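Local coordinates for protein manganese lipoxygenase (PDB 5FX8) that oxygenates linoleic and alpha-linolenic acids at a catalytic manganese centre, giving 11S- and 13R-hydroperoxy fatty acids, at residues Asp96-Trp100 against Met322-Ile328; His478-Gln483 against Asn612-Val618. One frame throughout, in Å; residues are numbered along the deposited sequence.

Contact 1 (Asp96-Trp100 against Met322-Ile328)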
ATOM      1  N   ASP A  96      11.509   8.797   9.018  1.00 17.09           N
ATOM      2  CA  ASP A  96      10.542   7.975   8.299  1.00  9.94           C
ATOM      3  C   ASP A  96       9.234   8.713   8.091  1.00 10.20           C
ATOM      4  O   ASP A  96       8.620   8.600   7.031  1.00 10.34           O
ATOM      5  CB  ASP A  96      10.287   6.676   9.046  1.00  8.94           C
ATOM      6  CG  ASP A  96      11.378   5.674   8.853  1.00 11.85           C
ATOM      7  OD1 ASP A  96      12.404   6.036   8.276  1.00 15.21           O
ATOM      8  OD2 ASP A  96      11.238   4.523   9.296  1.00  9.98           O
ATOM      9  N   VAL A  97       8.769   9.443   9.101  1.00 10.22           N
ATOM     10  CA  VAL A  97       7.552  10.206   8.904  1.00 10.20           C
ATOM     11  C   VAL A  97       7.743  11.261   7.821  1.00 10.35           C
ATOM     12  O   VAL A  97       6.849  11.501   7.009  1.00  9.87           O
ATOM     13  CB  VAL A  97       7.094  10.796  10.254  1.00  9.51           C
ATOM     14  CG1 VAL A  97       5.959  11.811  10.062  1.00  8.00           C
ATOM     15  CG2 VAL A  97       6.648   9.666  11.122  1.00  8.49           C
ATOM     16  N   LEU A  98       8.912  11.878   7.763  1.00 10.69           N
ATOM     17  CA  LEU A  98       9.175  12.843   6.704  1.00 11.46           C
ATOM     18  C   LEU A  98       9.105  12.205   5.314  1.00 12.20           C
ATOM     19  O   LEU A  98       8.442  12.727   4.402  1.00 15.47           O
ATOM     20  CB  LEU A  98      10.542  13.453   6.940  1.00 12.28           C
ATOM     21  CG  LEU A  98      10.663  14.916   6.611  1.00 18.25           C
ATOM     22  CD1 LEU A  98       9.623  15.716   7.410  1.00 19.14           C
ATOM     23  CD2 LEU A  98      12.062  15.311   6.961  1.00 14.70           C
ATOM     24  N   LEU A  99       9.807  11.086   5.131  1.00 11.06           N
ATOM     25  CA  LEU A  99       9.761  10.381   3.856  1.00 11.50           C
ATOM     26  C   LEU A  99       8.336   9.993   3.484  1.00 16.55           C
ATOM     27  O   LEU A  99       7.903  10.197   2.344  1.00 22.20           O
ATOM     28  CB  LEU A  99      10.664   9.155   3.924  1.00 10.09           C
ATOM     29  CG  LEU A  99      12.158   9.427   4.031  1.00 11.33           C
ATOM     30  CD1 LEU A  99      12.941   8.166   4.408  1.00 10.05           C
ATOM     31  CD2 LEU A  99      12.633  10.010   2.728  1.00 10.57           C
ATOM     32  N   TRP A 100       7.587   9.455   4.438  1.00 10.78           N
ATOM     33  CA  TRP A 100       6.203   9.096   4.195  1.00 10.86           C
ATOM     34  C   TRP A 100       5.364  10.303   3.786  1.00 11.50           C
ATOM     35  O   TRP A 100       4.558  10.209   2.858  1.00 11.47           O
ATOM     36  CB  TRP A 100       5.642   8.434   5.446  1.00 10.40           C
ATOM     37  CG  TRP A 100       4.435   7.676   5.197  1.00  8.91           C
ATOM     38  CD1 TRP A 100       4.354   6.365   4.958  1.00  8.09           C
ATOM     39  CD2 TRP A 100       3.102   8.186   5.159  1.00  8.90           C
ATOM     40  NE1 TRP A 100       3.052   6.002   4.768  1.00  8.28           N
ATOM     41  CE2 TRP A 100       2.257   7.102   4.889  1.00  7.94           C
ATOM     42  CE3 TRP A 100       2.538   9.461   5.333  1.00  8.64           C
ATOM     43  CZ2 TRP A 100       0.882   7.233   4.779  1.00  7.52           C
ATOM     44  CZ3 TRP A 100       1.172   9.594   5.219  1.00  8.83           C
ATOM     45  CH2 TRP A 100       0.356   8.483   4.941  1.00  8.50           C
ATOM     46  N   MET A 322      12.778  -2.486   5.684  1.00  8.89           N
ATOM     47  CA  MET A 322      12.027  -1.692   6.638  1.00  6.67           C
ATOM     48  C   MET A 322      12.021  -0.218   6.275  1.00 14.55           C
ATOM     49  O   MET A 322      11.843   0.631   7.156  1.00 22.33           O
ATOM     50  CB  MET A 322      12.605  -1.871   8.031  1.00  6.98           C
ATOM     51  CG  MET A 322      12.559  -3.254   8.557  1.00  6.08           C
ATOM     52  SD  MET A 322      10.914  -3.850   8.721  1.00 17.66           S
ATOM     53  CE  MET A 322      11.151  -5.034   7.480  1.00 24.59           C
ATOM     54  N   TYR A 323      12.263   0.092   5.008  1.00  6.00           N
ATOM     55  CA  TYR A 323      12.138   1.437   4.513  1.00  6.13           C
ATOM     56  C   TYR A 323      10.814   2.044   4.961  1.00  7.87           C
ATOM     57  O   TYR A 323       9.754   1.422   4.855  1.00 14.30           O
ATOM     58  CB  TYR A 323      12.259   1.426   2.998  1.00  5.88           C
ATOM     59  CG  TYR A 323      12.302   2.791   2.379  1.00  7.31           C
ATOM     60  CD1 TYR A 323      13.190   3.740   2.828  1.00  5.83           C
ATOM     61  CD2 TYR A 323      11.466   3.117   1.335  1.00  6.46           C
ATOM     62  CE1 TYR A 323      13.234   4.979   2.261  1.00  8.87           C
ATOM     63  CE2 TYR A 323      11.500   4.328   0.764  1.00  8.27           C
ATOM     64  CZ  TYR A 323      12.387   5.274   1.226  1.00 11.17           C
ATOM     65  OH  TYR A 323      12.414   6.527   0.640  1.00 18.82           O
ATOM     66  N   GLN A 324      10.904   3.247   5.518  1.00 12.57           N
ATOM     67  CA  GLN A 324       9.802   4.058   6.011  1.00  7.15           C
ATOM     68  C   GLN A 324       8.946   3.370   7.059  1.00  7.60           C
ATOM     69  O   GLN A 324       7.894   3.896   7.399  1.00 15.33           O
ATOM     70  CB  GLN A 324       8.905   4.533   4.865  1.00  7.08           C
ATOM     71  CG  GLN A 324       9.584   5.444   3.902  1.00  8.04           C
ATOM     72  CD  GLN A 324       8.615   6.090   2.952  1.00  9.27           C
ATOM     73  OE1 GLN A 324       7.440   6.174   3.232  1.00 16.24           O
ATOM     74  NE2 GLN A 324       9.106   6.555   1.828  1.00 10.83           N
ATOM     75  N   ALA A 325       9.343   2.208   7.583  1.00  8.85           N
ATOM     76  CA  ALA A 325       8.379   1.418   8.351  1.00  7.96           C
ATOM     77  C   ALA A 325       7.967   2.120   9.632  1.00  8.21           C
ATOM     78  O   ALA A 325       6.856   1.918  10.107  1.00 21.92           O
ATOM     79  CB  ALA A 325       8.919   0.031   8.686  1.00  5.98           C
ATOM     80  N   TYR A 326       8.832   2.950  10.192  1.00  8.25           N
ATOM     81  CA  TYR A 326       8.567   3.543  11.486  1.00  8.31           C
ATOM     82  C   TYR A 326       7.619   4.721  11.419  1.00  9.38           C
ATOM     83  O   TYR A 326       7.356   5.358  12.444  1.00 14.04           O
ATOM     84  CB  TYR A 326       9.869   3.945  12.124  1.00  7.61           C
ATOM     85  CG  TYR A 326      10.661   2.758  12.553  1.00  7.39           C
ATOM     86  CD1 TYR A 326      10.160   1.897  13.502  1.00  6.75           C
ATOM     87  CD2 TYR A 326      11.905   2.507  12.026  1.00  7.49           C
ATOM     88  CE1 TYR A 326      10.872   0.841  13.920  1.00  7.40           C
ATOM     89  CE2 TYR A 326      12.625   1.442  12.430  1.00  7.83           C
ATOM     90  CZ  TYR A 326      12.101   0.608  13.385  1.00  7.60           C
ATOM     91  OH  TYR A 326      12.808  -0.466  13.835  1.00 11.73           O
ATOM     92  N   ALA A 327       7.108   5.008  10.236  1.00  8.64           N
ATOM     93  CA  ALA A 327       6.087   6.005  10.059  1.00  8.29           C
ATOM     94  C   ALA A 327       4.687   5.478  10.328  1.00  7.88           C
ATOM     95  O   ALA A 327       3.821   6.262  10.702  1.00 16.97           O
ATOM     96  CB  ALA A 327       6.165   6.570   8.645  1.00  8.59           C
ATOM     97  N   ILE A 328       4.450   4.174  10.205  1.00  7.73           N
ATOM     98  CA  ILE A 328       3.072   3.693  10.147  1.00  7.88           C
ATOM     99  C   ILE A 328       2.373   3.855  11.494  1.00 16.85           C
ATOM    100  O   ILE A 328       1.205   4.247  11.543  1.00 12.28           O
ATOM    101  CB  ILE A 328       3.014   2.239   9.636  1.00  7.83           C
ATOM    102  CG1 ILE A 328       3.699   2.121   8.274  1.00  7.92           C
ATOM    103  CG2 ILE A 328       1.575   1.778   9.477  1.00  6.47           C
ATOM    104  CD1 ILE A 328       3.141   3.011   7.226  1.00  7.03           C
TER
HETATM  105  O   HOH W   1      13.443   2.622   8.723  1.00 13.58           O
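The type II beta turn Met322-Ala325 and the residues that follow it lie against one flank of the helix carrying Asp96-Trp100, in the lipoxygenase domain close to the manganese site. The turn is closed by Ala325 N bonding Met322 O. Asp96 supplies the one direct hydrogen bond between the segments: its OD2 accepts from Tyr326 N at 3.0 Å, with an N-H...O angle of 150°, through the lone pair anti to the other carboxylate oxygen. A water donates to the same OD2 and to Met322 O, so this one oxygen is linked both to the residue just past the turn and, through the water, to its first carbonyl. The planes of the Asp96 carboxylate and the Tyr326 ring are 18° apart, with OD2 at the ring's edge.

Gln324, its chain extended beyond CG, runs between Leu99 and Trp100. Its OE1 comes within 3.3 Å of Trp100 CA, the amide standing 75° to the indole, while NE2 bonds Asp103 further along the helix. Gln324 CG also covers one face of the Tyr323 ring, and Leu99 CD1 meets Tyr323 CE1 at 3.9 Å. The methyl CB of Ala327 packs against Trp100 CB (3.7 Å) and Val97 CG2 (4.0 Å).

The contact thus joins helix 86-124 to the link between helices 313-321 and 328-336; Tyr326 reaches His301 of helix 268-305, and Trp100 also packs on Pro339 of the second subunit.

Contact 2 (His478-Gln483 against Asn612-Val618). With MN (manganese (II) ion), chain I.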
ATOM      1  N   HIS A 478       1.884  -8.209   3.594  1.00 15.20           N
ATOM      2  CA  HIS A 478       1.243  -6.928   3.853  1.00  8.44           C
ATOM      3  C   HIS A 478       0.277  -6.557   2.745  1.00  8.40           C
ATOM      4  O   HIS A 478      -0.823  -6.064   3.008  1.00  8.20           O
ATOM      5  CB  HIS A 478       2.283  -5.823   3.997  1.00  8.25           C
ATOM      6  CG  HIS A 478       1.679  -4.468   4.195  1.00  7.09           C
ATOM      7  ND1 HIS A 478       1.300  -3.667   3.151  1.00  6.87           N
ATOM      8  CD2 HIS A 478       1.338  -3.802   5.321  1.00  7.25           C
ATOM      9  CE1 HIS A 478       0.780  -2.552   3.621  1.00  7.58           C
ATOM     10  NE2 HIS A 478       0.798  -2.605   4.937  1.00 16.29           N
ATOM     11  N   HIS A 479       0.667  -6.782   1.505  1.00 11.08           N
ATOM     12  CA  HIS A 479      -0.103  -6.277   0.389  1.00  8.21           C
ATOM     13  C   HIS A 479      -1.277  -7.173   0.050  1.00  8.30           C
ATOM     14  O   HIS A 479      -2.056  -6.851  -0.835  1.00 12.94           O
ATOM     15  CB  HIS A 479       0.827  -6.087  -0.801  1.00  8.20           C
ATOM     16  CG  HIS A 479       2.127  -5.417  -0.456  1.00  8.44           C
ATOM     17  ND1 HIS A 479       2.220  -4.348   0.405  1.00  8.19           N
ATOM     18  CD2 HIS A 479       3.391  -5.670  -0.866  1.00  8.46           C
ATOM     19  CE1 HIS A 479       3.478  -3.963   0.500  1.00  7.88           C
ATOM     20  NE2 HIS A 479       4.209  -4.755  -0.258  1.00  7.84           N
ATOM     21  N   VAL A 480      -1.422  -8.294   0.724  1.00 11.24           N
ATOM     22  CA  VAL A 480      -2.634  -9.065   0.581  1.00  8.92           C
ATOM     23  C   VAL A 480      -3.712  -8.506   1.501  1.00 10.20           C
ATOM     24  O   VAL A 480      -4.894  -8.496   1.157  1.00 21.16           O
ATOM     25  CB  VAL A 480      -2.321 -10.550   0.860  1.00  7.98           C
ATOM     26  CG1 VAL A 480      -3.569 -11.395   0.868  1.00  8.99           C
ATOM     27  CG2 VAL A 480      -1.349 -11.081  -0.146  1.00  6.91           C
ATOM     28  N   MET A 481      -3.325  -8.022   2.677  1.00  8.93           N
ATOM     29  CA  MET A 481      -4.304  -7.551   3.644  1.00  8.89           C
ATOM     30  C   MET A 481      -4.629  -6.073   3.476  1.00  9.13           C
ATOM     31  O   MET A 481      -5.775  -5.677   3.642  1.00 16.94           O
ATOM     32  CB  MET A 481      -3.800  -7.797   5.067  1.00  9.43           C
ATOM     33  CG  MET A 481      -3.593  -9.235   5.438  1.00  9.86           C
ATOM     34  SD  MET A 481      -5.138 -10.112   5.605  1.00 35.44           S
ATOM     35  CE  MET A 481      -5.098 -10.473   7.355  1.00 10.69           C
ATOM     36  N   ASN A 482      -3.640  -5.262   3.140  1.00  9.31           N
ATOM     37  CA  ASN A 482      -3.699  -3.817   3.153  1.00  8.09           C
ATOM     38  C   ASN A 482      -3.227  -3.361   1.791  1.00  8.52           C
ATOM     39  O   ASN A 482      -3.493  -4.046   0.805  1.00 12.15           O
ATOM     40  CB  ASN A 482      -2.816  -3.266   4.262  1.00  8.66           C
ATOM     41  CG  ASN A 482      -3.090  -1.831   4.560  1.00 11.54           C
ATOM     42  OD1 ASN A 482      -2.168  -1.039   4.746  1.00 40.46           O
ATOM     43  ND2 ASN A 482      -4.362  -1.472   4.595  1.00 10.02           N
ATOM     44  N   GLN A 483      -2.516  -2.242   1.723  1.00  8.08           N
ATOM     45  CA  GLN A 483      -1.988  -1.688   0.472  1.00  9.09           C
ATOM     46  C   GLN A 483      -3.153  -1.542  -0.510  1.00 10.42           C
ATOM     47  O   GLN A 483      -4.171  -0.941  -0.141  1.00 15.56           O
ATOM     48  CB  GLN A 483      -0.807  -2.553   0.006  1.00  8.88           C
ATOM     49  CG  GLN A 483       0.162  -1.868  -0.964  1.00  9.11           C
ATOM     50  CD  GLN A 483       0.915  -0.644  -0.412  1.00  7.79           C
ATOM     51  OE1 GLN A 483       1.536  -0.682   0.643  1.00  7.30           O
ATOM     52  NE2 GLN A 483       0.892   0.421  -1.162  1.00  8.65           N
ATOM     53  N   ASN A 612       3.394  -4.133  -6.373  1.00 12.82           N
ATOM     54  CA  ASN A 612       3.531  -3.885  -4.958  1.00 12.41           C
ATOM     55  C   ASN A 612       4.857  -3.212  -4.633  1.00  8.55           C
ATOM     56  O   ASN A 612       5.838  -3.402  -5.327  1.00 16.36           O
ATOM     57  CB  ASN A 612       3.399  -5.194  -4.218  1.00  9.43           C
ATOM     58  CG  ASN A 612       1.990  -5.663  -4.212  1.00 11.18           C
ATOM     59  OD1 ASN A 612       1.089  -4.829  -4.143  1.00 19.87           O
ATOM     60  ND2 ASN A 612       1.764  -6.963  -4.288  1.00 12.19           N
ATOM     61  N   PRO A 613       4.909  -2.414  -3.587  1.00  8.02           N
ATOM     62  CA  PRO A 613       6.195  -1.939  -3.101  1.00  7.65           C
ATOM     63  C   PRO A 613       6.915  -3.031  -2.341  1.00  7.31           C
ATOM     64  O   PRO A 613       6.310  -3.979  -1.857  1.00  6.98           O
ATOM     65  CB  PRO A 613       5.803  -0.794  -2.162  1.00  6.88           C
ATOM     66  CG  PRO A 613       4.544  -1.167  -1.670  1.00  6.61           C
ATOM     67  CD  PRO A 613       3.813  -1.894  -2.757  1.00  9.03           C
ATOM     68  N   PHE A 614       8.225  -2.835  -2.176  1.00  9.84           N
ATOM     69  CA  PHE A 614       9.049  -3.787  -1.438  1.00  6.88           C
ATOM     70  C   PHE A 614       9.047  -3.534   0.062  1.00 14.21           C
ATOM     71  O   PHE A 614       9.706  -4.268   0.797  1.00  9.04           O
ATOM     72  CB  PHE A 614      10.497  -3.783  -1.963  1.00  7.05           C
ATOM     73  CG  PHE A 614      11.245  -2.508  -1.697  1.00  6.95           C
ATOM     74  CD1 PHE A 614      11.809  -2.257  -0.461  1.00  6.40           C
ATOM     75  CD2 PHE A 614      11.383  -1.564  -2.683  1.00  7.72           C
ATOM     76  CE1 PHE A 614      12.458  -1.084  -0.218  1.00  6.28           C
ATOM     77  CE2 PHE A 614      12.030  -0.394  -2.444  1.00  7.97           C
ATOM     78  CZ  PHE A 614      12.571  -0.155  -1.204  1.00  7.26           C
ATOM     79  N   PHE A 615       8.351  -2.514   0.533  1.00  9.35           N
ATOM     80  CA  PHE A 615       8.383  -2.120   1.931  1.00  6.75           C
ATOM     81  C   PHE A 615       6.956  -1.921   2.398  1.00  6.45           C
ATOM     82  O   PHE A 615       6.017  -1.964   1.599  1.00  6.33           O
ATOM     83  CB  PHE A 615       9.215  -0.843   2.129  1.00  6.82           C
ATOM     84  CG  PHE A 615       8.710   0.339   1.343  1.00  6.89           C
ATOM     85  CD1 PHE A 615       8.958   0.446  -0.028  1.00  7.21           C
ATOM     86  CD2 PHE A 615       7.984   1.352   1.972  1.00  6.92           C
ATOM     87  CE1 PHE A 615       8.477   1.541  -0.758  1.00  7.95           C
ATOM     88  CE2 PHE A 615       7.513   2.455   1.250  1.00  7.12           C
ATOM     89  CZ  PHE A 615       7.750   2.551  -0.103  1.00  7.75           C
ATOM     90  N   LEU A 616       6.802  -1.709   3.704  1.00  6.29           N
ATOM     91  CA  LEU A 616       5.501  -1.497   4.348  1.00  6.87           C
ATOM     92  C   LEU A 616       5.101  -0.030   4.178  1.00  6.09           C
ATOM     93  O   LEU A 616       5.366   0.809   5.029  1.00  6.08           O
ATOM     94  CB  LEU A 616       5.564  -1.901   5.819  1.00  7.08           C
ATOM     95  CG  LEU A 616       5.969  -3.335   6.227  1.00  7.70           C
ATOM     96  CD1 LEU A 616       6.424  -3.402   7.671  1.00  8.30           C
ATOM     97  CD2 LEU A 616       4.882  -4.362   6.016  1.00  6.30           C
ATOM     98  N   SER A 617       4.439   0.286   3.066  1.00  6.03           N
ATOM     99  CA  SER A 617       4.266   1.670   2.666  1.00  6.51           C
ATOM    100  C   SER A 617       3.041   2.350   3.282  1.00  7.00           C
ATOM    101  O   SER A 617       3.013   3.583   3.345  1.00  6.85           O
ATOM    102  CB  SER A 617       4.230   1.781   1.140  1.00  5.76           C
ATOM    103  OG  SER A 617       2.997   1.397   0.605  1.00 10.75           O
ATOM    104  N   VAL A 618       2.055   1.604   3.769  1.00  7.11           N
ATOM    105  CA  VAL A 618       0.919   2.208   4.459  1.00  7.58           C
ATOM    106  C   VAL A 618       0.458   1.411   5.674  1.00  7.52           C
ATOM    107  O   VAL A 618       0.480   0.162   5.678  1.00 39.71           O
ATOM    108  CB  VAL A 618      -0.252   2.422   3.487  1.00  9.45           C
ATOM    109  CG1 VAL A 618       0.068   3.529   2.511  1.00  6.82           C
ATOM    110  CG2 VAL A 618      -0.567   1.142   2.734  1.00  8.44           C
TER
HETATM  111 MN    MN I1000      -0.417  -1.405   6.372  1.00  8.02          MN
HETATM  112  O   HOH W   2      -1.766   0.213   7.584  1.00 33.97           O
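Manganese joins the two segments directly: His478 NE2 binds it at 2.2 Å, Asn482 OD1 at 2.4 Å and the terminal carboxylate oxygen O of Val618 at 1.9 Å. A water, His290 and His294 complete the six ligands of this catalytic site. The close approaches among ligand atoms, such as Val618 O to Asn482 OD1 at 3.1 Å, follow from their shared metal. The imidazole of His478 leaves the helix with CG trans to the backbone N (chi1 177°), which carries NE2 to the ion.

His478 ND1 donates to His479 ND1 at 3.0 Å, with an N-H...N angle of 162°; the acceptor lies in the plane of the His478 ring, whereas the donor stands out of the plane of the His479 ring. This second-shell bond would restrain rotation of the ligand ring. His479 in turn donates through NE2 to Pro613 O at 2.8 Å, a bent bond of 131°, so both its ring nitrogens are engaged and the metal ligand is tied through it to the C-terminal segment. Nearer the terminus, Ser617 OG donates to Gln483 OE1, in the carbonyl plane and on a lone pair; Gln483 reaches it by bending at chi2.

Pro613 CD sits over one face of the His479 ring in a CH-pi contact, 4.0 Å from its centroid. Asn612 lies alongside His479 and runs the opposite way, its CB nearest His479 CD2 at 3.4 Å, while its ND2 bonds Ala606 O. Leu616 CD2 touches His478 CB, and a methyl of Val618, CG2, touches both Asn482 OD1 and Gln483 OE1.

The last turn of helix 460-481 and its exit thus meet the C-terminal tail, with helix 268-305 supplying the other two histidines and packing on Leu616 through His294.

The contacts follow one another in sequence, both segments of contact 1 preceding those of contact 2, and their centres lie 13 Å apart within one lipoxygenase domain. They touch directly: Trp100 NE1 probably donates to Ser617 O at 2.8 Å, and Ile328 CD1 packs 3.5 Å from Val618 C. The C-terminal tail therefore runs between helix 460-481 on the metal side and the 96-100/322-328 pairing. Helix 268-305 is common to both surroundings, since its His294 binds manganese and also meets Ile328. The Trp100-Ser617 bond and the Ile328 packing, at the terminal residues, are consistent with contact 1 helping to position the carboxylate that contact 2 brings to manganese.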